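Local structure of beta-agarase D (Zobellia galactanivorans, 4ASM) at residues 159-164 / 231-236; 185-190 / 199-204. The protein hydrolyses the beta-1,4-galactosidic linkages of agarose internally and with retention of anomeric configuration, through its family GH16 catalytic domain, the part in this chain. One frame throughout, in Å; residues are numbered along the deposited sequence.

Interaction 1: residues 159-164 / 231-236. With IMD (imidazole), chain C.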
# COMPACT_ATOMS: atom_id res chain seq x y z
N GLN A 159 -2.08 -11.99 5.21
CA GLN A 159 -0.75 -11.52 4.84
C GLN A 159 -0.88 -10.44 3.79
O GLN A 159 -1.61 -10.62 2.81
CB GLN A 159 0.10 -12.67 4.32
CG GLN A 159 0.31 -13.82 5.33
CD GLN A 159 1.20 -14.95 4.84
OE1 GLN A 159 1.21 -16.06 5.43
NE2 GLN A 159 1.95 -14.72 3.80
N GLU A 160 -0.13 -9.35 3.97
CA GLU A 160 -0.25 -8.17 3.10
C GLU A 160 1.10 -7.52 2.91
O GLU A 160 1.89 -7.43 3.84
CB GLU A 160 -1.23 -7.17 3.73
CG GLU A 160 -1.23 -5.79 3.11
CD GLU A 160 -2.21 -4.86 3.79
OE1 GLU A 160 -3.13 -5.33 4.49
OE2 GLU A 160 -2.06 -3.62 3.57
N ILE A 161 1.37 -7.09 1.68
CA ILE A 161 2.58 -6.31 1.39
C ILE A 161 2.12 -5.10 0.63
O ILE A 161 1.46 -5.23 -0.38
CB ILE A 161 3.58 -7.12 0.53
CG1 ILE A 161 4.15 -8.28 1.35
CG2 ILE A 161 4.70 -6.21 -0.03
CD1 ILE A 161 4.73 -9.43 0.50
N ASP A 162 2.43 -3.91 1.14
CA ASP A 162 2.01 -2.70 0.45
C ASP A 162 3.10 -2.23 -0.50
O ASP A 162 4.29 -2.44 -0.25
CB ASP A 162 1.65 -1.60 1.44
CG ASP A 162 0.52 -1.99 2.34
OD1 ASP A 162 -0.25 -2.91 1.97
OD2 ASP A 162 0.41 -1.40 3.42
N ILE A 163 2.67 -1.62 -1.60
CA ILE A 163 3.57 -0.92 -2.49
C ILE A 163 3.53 0.56 -2.09
O ILE A 163 4.57 1.15 -1.79
CB ILE A 163 3.21 -1.14 -3.96
CG1 ILE A 163 3.58 -2.58 -4.35
CG2 ILE A 163 4.00 -0.19 -4.84
CD1 ILE A 163 2.49 -3.40 -4.92
N MET A 164 2.34 1.14 -2.08
CA MET A 164 2.20 2.53 -1.66
C MET A 164 0.99 2.70 -0.74
O MET A 164 -0.10 2.19 -1.03
CB MET A 164 2.01 3.43 -2.88
CG MET A 164 1.75 4.90 -2.52
SD MET A 164 1.56 5.98 -3.96
CE MET A 164 0.04 5.34 -4.67
N THR A 231 11.06 -13.49 3.53
CA THR A 231 11.53 -12.72 4.65
C THR A 231 12.16 -11.37 4.20
O THR A 231 12.57 -10.57 5.03
CB THR A 231 12.41 -13.75 5.42
OG1 THR A 231 11.88 -14.07 6.73
CG2 THR A 231 13.83 -13.55 5.29
N ARG A 232 12.11 -11.08 2.90
CA ARG A 232 12.75 -9.85 2.37
C ARG A 232 11.90 -9.07 1.37
O ARG A 232 11.41 -9.64 0.38
CB ARG A 232 14.14 -10.12 1.78
CG ARG A 232 14.87 -8.85 1.27
CD ARG A 232 16.26 -9.23 0.82
NE ARG A 232 16.99 -8.19 0.09
CZ ARG A 232 18.19 -7.71 0.43
NH1 ARG A 232 18.79 -8.10 1.56
NH2 ARG A 232 18.79 -6.82 -0.36
N LEU A 233 11.77 -7.76 1.64
CA LEU A 233 11.07 -6.80 0.77
C LEU A 233 12.00 -5.64 0.48
O LEU A 233 12.69 -5.18 1.38
CB LEU A 233 9.84 -6.21 1.46
CG LEU A 233 8.78 -7.15 2.02
CD1 LEU A 233 7.67 -6.38 2.75
CD2 LEU A 233 8.21 -8.06 0.92
N GLU A 234 11.97 -5.14 -0.76
CA GLU A 234 12.74 -3.95 -1.12
C GLU A 234 11.79 -2.95 -1.77
O GLU A 234 10.96 -3.36 -2.59
CB GLU A 234 13.84 -4.29 -2.10
CG GLU A 234 14.85 -5.32 -1.60
CD GLU A 234 15.65 -5.98 -2.72
OE1 GLU A 234 15.43 -5.66 -3.91
OE2 GLU A 234 16.52 -6.81 -2.38
N TYR A 235 11.90 -1.67 -1.40
CA TYR A 235 11.02 -0.62 -1.92
C TYR A 235 11.80 0.35 -2.80
O TYR A 235 12.97 0.62 -2.53
CB TYR A 235 10.37 0.16 -0.76
CG TYR A 235 9.42 -0.65 0.06
CD1 TYR A 235 9.88 -1.49 1.06
CD2 TYR A 235 8.05 -0.60 -0.20
CE1 TYR A 235 8.99 -2.26 1.80
CE2 TYR A 235 7.16 -1.34 0.55
CZ TYR A 235 7.63 -2.18 1.54
OH TYR A 235 6.75 -2.96 2.27
N PHE A 236 11.13 0.85 -3.83
CA PHE A 236 11.75 1.72 -4.85
C PHE A 236 10.82 2.87 -5.16
O PHE A 236 9.61 2.67 -5.30
CB PHE A 236 11.98 0.93 -6.15
CG PHE A 236 12.85 -0.28 -5.96
CD1 PHE A 236 12.31 -1.46 -5.46
CD2 PHE A 236 14.20 -0.24 -6.27
CE1 PHE A 236 13.10 -2.59 -5.25
CE2 PHE A 236 15.01 -1.38 -6.05
CZ PHE A 236 14.45 -2.54 -5.56
N1 IMD C . -3.54 -1.51 3.18
C2 IMD C . -4.85 -1.49 2.86
N3 IMD C . -5.20 -0.22 2.59
C4 IMD C . -4.11 0.58 2.73
C5 IMD C . -3.06 -0.25 3.10
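Ile161 and Leu233 meet between strands 159-162 and 232-236, whose axes run 9.7 Å apart and 27° from parallel, with no hydrogen bond joining them. Their side chains cross obliquely: Ile161 CD1 touches Leu233 CD2 at 3.8 Å. Ile161 CG2, anti to its backbone N, reaches both Leu233 methyls at 4.1 Å. Tyr235 turns its ring edge to the chain, CE2 lying 3.2 Å from Asp162 O, Ile163 O also near the ring plane. Its hydroxyl is hydrogen-bonded to Ser186 O. These contacts fill the space between two layers of the GH16 beta-sandwich jelly roll. Segment 159-164 holds most of the family's ExDxxE signature, Glu160 to Glu165, in which a classic beta bulge, Ile163 and Met164 both opposite Ile150, interrupts the side-chain alternation. Glu160, the probable nucleophile, and Asp162 point to the cleft side of the strand, Glu160 OE2 lying 2.5 Å from Asp162 OD1. An imidazole, probably from the crystallisation liquor, lies at the end of the extended Glu160 side chain and donates from N1 to OE2 (2.6 Å, 170°); it is also hydrogen-bonded to Glu326. Arg232 NE and NH2 both donate to Glu234 OE2 in a salt bridge, and NH1 forms another with Asp246.

Interaction 2: residues 185-190 / 199-204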
# COMPACT_ATOMS: atom_id res chain seq x y z
N LEU A 185 5.86 3.08 3.69
CA LEU A 185 6.40 1.88 3.05
C LEU A 185 6.11 0.75 4.03
O LEU A 185 6.68 0.71 5.14
CB LEU A 185 7.90 2.01 2.75
CG LEU A 185 8.25 3.27 1.94
CD1 LEU A 185 9.75 3.35 1.81
CD2 LEU A 185 7.57 3.19 0.58
N SER A 186 5.17 -0.13 3.67
CA SER A 186 4.50 -0.92 4.69
C SER A 186 4.10 -2.33 4.24
O SER A 186 4.25 -2.71 3.08
CB SER A 186 3.26 -0.13 5.14
OG SER A 186 2.67 -0.64 6.34
N HIS A 187 3.61 -3.08 5.21
CA HIS A 187 3.03 -4.40 4.98
C HIS A 187 2.15 -4.64 6.19
O HIS A 187 2.17 -3.86 7.12
CB HIS A 187 4.11 -5.49 4.86
CG HIS A 187 4.73 -5.89 6.16
ND1 HIS A 187 5.87 -5.30 6.66
CD2 HIS A 187 4.36 -6.83 7.07
CE1 HIS A 187 6.19 -5.86 7.81
NE2 HIS A 187 5.30 -6.80 8.09
N HIS A 188 1.33 -5.69 6.16
CA HIS A 188 0.60 -6.05 7.37
C HIS A 188 0.62 -7.55 7.52
O HIS A 188 0.62 -8.29 6.54
CB HIS A 188 -0.88 -5.65 7.27
CG HIS A 188 -1.17 -4.19 7.48
ND1 HIS A 188 -0.87 -3.20 6.56
CD2 HIS A 188 -1.84 -3.58 8.48
CE1 HIS A 188 -1.31 -2.04 7.01
NE2 HIS A 188 -1.91 -2.24 8.17
N VAL A 189 0.58 -7.99 8.78
CA VAL A 189 0.21 -9.37 9.10
C VAL A 189 -0.96 -9.33 10.08
O VAL A 189 -1.02 -8.46 10.96
CB VAL A 189 1.41 -10.25 9.62
CG1 VAL A 189 2.47 -10.39 8.53
CG2 VAL A 189 2.02 -9.71 10.94
N PHE A 190 -1.88 -10.28 9.94
CA PHE A 190 -3.12 -10.30 10.76
C PHE A 190 -3.36 -11.64 11.40
O PHE A 190 -3.09 -12.67 10.81
CB PHE A 190 -4.36 -10.03 9.90
CG PHE A 190 -4.37 -8.69 9.20
CD1 PHE A 190 -4.91 -7.57 9.82
CD2 PHE A 190 -3.86 -8.58 7.90
CE1 PHE A 190 -4.91 -6.32 9.14
CE2 PHE A 190 -3.89 -7.36 7.23
CZ PHE A 190 -4.41 -6.24 7.86
N TYR A 199 -0.67 -6.09 12.66
CA TYR A 199 0.66 -5.48 12.73
C TYR A 199 1.08 -4.86 11.39
O TYR A 199 0.89 -5.46 10.35
CB TYR A 199 1.71 -6.52 13.12
CG TYR A 199 3.09 -5.90 13.11
CD1 TYR A 199 3.49 -5.09 14.16
CD2 TYR A 199 3.95 -6.07 12.02
CE1 TYR A 199 4.74 -4.46 14.16
CE2 TYR A 199 5.21 -5.45 11.99
CZ TYR A 199 5.59 -4.65 13.08
OH TYR A 199 6.83 -4.05 13.09
N GLN A 200 1.65 -3.66 11.47
CA GLN A 200 2.29 -2.99 10.34
C GLN A 200 3.52 -2.22 10.86
O GLN A 200 3.60 -1.89 12.05
CB GLN A 200 1.32 -2.02 9.68
CG GLN A 200 0.96 -0.84 10.58
CD GLN A 200 -0.11 0.03 9.98
OE1 GLN A 200 -1.23 0.14 10.49
NE2 GLN A 200 0.21 0.60 8.86
N PRO A 201 4.48 -1.94 9.96
CA PRO A 201 5.63 -1.13 10.38
C PRO A 201 5.22 0.22 10.93
O PRO A 201 4.43 0.95 10.32
CB PRO A 201 6.45 -0.99 9.10
CG PRO A 201 6.08 -2.24 8.31
CD PRO A 201 4.60 -2.40 8.57
N ALA A 202 5.80 0.53 12.09
CA ALA A 202 5.54 1.78 12.80
C ALA A 202 6.84 2.48 13.21
O ALA A 202 6.83 3.36 14.06
CB ALA A 202 4.67 1.52 14.03
N ASP A 203 7.97 2.06 12.63
CA ASP A 203 9.21 2.80 12.82
C ASP A 203 9.11 4.13 12.09
O ASP A 203 8.45 4.24 11.03
CB ASP A 203 10.47 2.01 12.43
CG ASP A 203 10.48 1.52 10.99
OD1 ASP A 203 9.54 0.77 10.60
OD2 ASP A 203 11.46 1.82 10.28
N LEU A 204 9.78 5.14 12.64
CA LEU A 204 9.83 6.46 12.00
C LEU A 204 10.24 6.34 10.52
O LEU A 204 9.64 6.98 9.64
CB LEU A 204 10.80 7.36 12.77
CG LEU A 204 11.09 8.73 12.14
CD1 LEU A 204 9.89 9.66 12.23
CD2 LEU A 204 12.36 9.35 12.78
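Tyr199 O takes a hydrogen bond from Val189 N (3.0 Å) and a CA-H...O contact from His188 CA (3.1 Å). The return bond, Tyr199 N to Val189 O, is nearly straight (2.9 Å, 175°), and the two bonds make Val189 and Tyr199 an antiparallel hydrogen-bonded pair. On the face they share, Val189 CG2 packs against Tyr199 CB at 3.9 Å. Strand 183-191 and strand 197-199 form a beta hairpin, after which the chain leaves the strand but still follows its neighbour. There Pro201 CD sits over one face of the His187 ring, 4.0 Å from its centroid, a CH-pi contact reached with His187 CG between the backbone N and carbonyl carbon (chi1 76°). His187 NE2 is hydrogen-bonded to Ile303 O, while His187 N is buried without a partner. On the cleft side, Gln200 CB lies over the His188 ring, 3.6 Å from its centroid, in a CH-pi contact, and the two side chains run side by side. An alanine in place of His188 would probably leave the Gln200 side chain free to turn and open a gap beside Glu160, the probable nucleophile.

How the interactions relate
From the N terminus, the chain lays down 159-164, carrying the probable nucleophile, and after a short helix runs back antiparallel to it as 185-190. Interaction 2 closes first: a hairpin with eight residues between the two segments, some of them still strand, brings 199-204 against 185-190. The chain continues to 231-236, which returns to 159-164 and closes the longer loop of interaction 1, so the shorter loop lies within the longer. Strands 159-166 and 183-191 are neighbours in the sheet, joined by Glu160 N to His188 O at 2.9 Å, and Phe190 CE2 packs 3.5 Å from Glu160 OE1. Interaction 2 extends this cleft-lining layer at one side, while interaction 1 joins it to the layer behind.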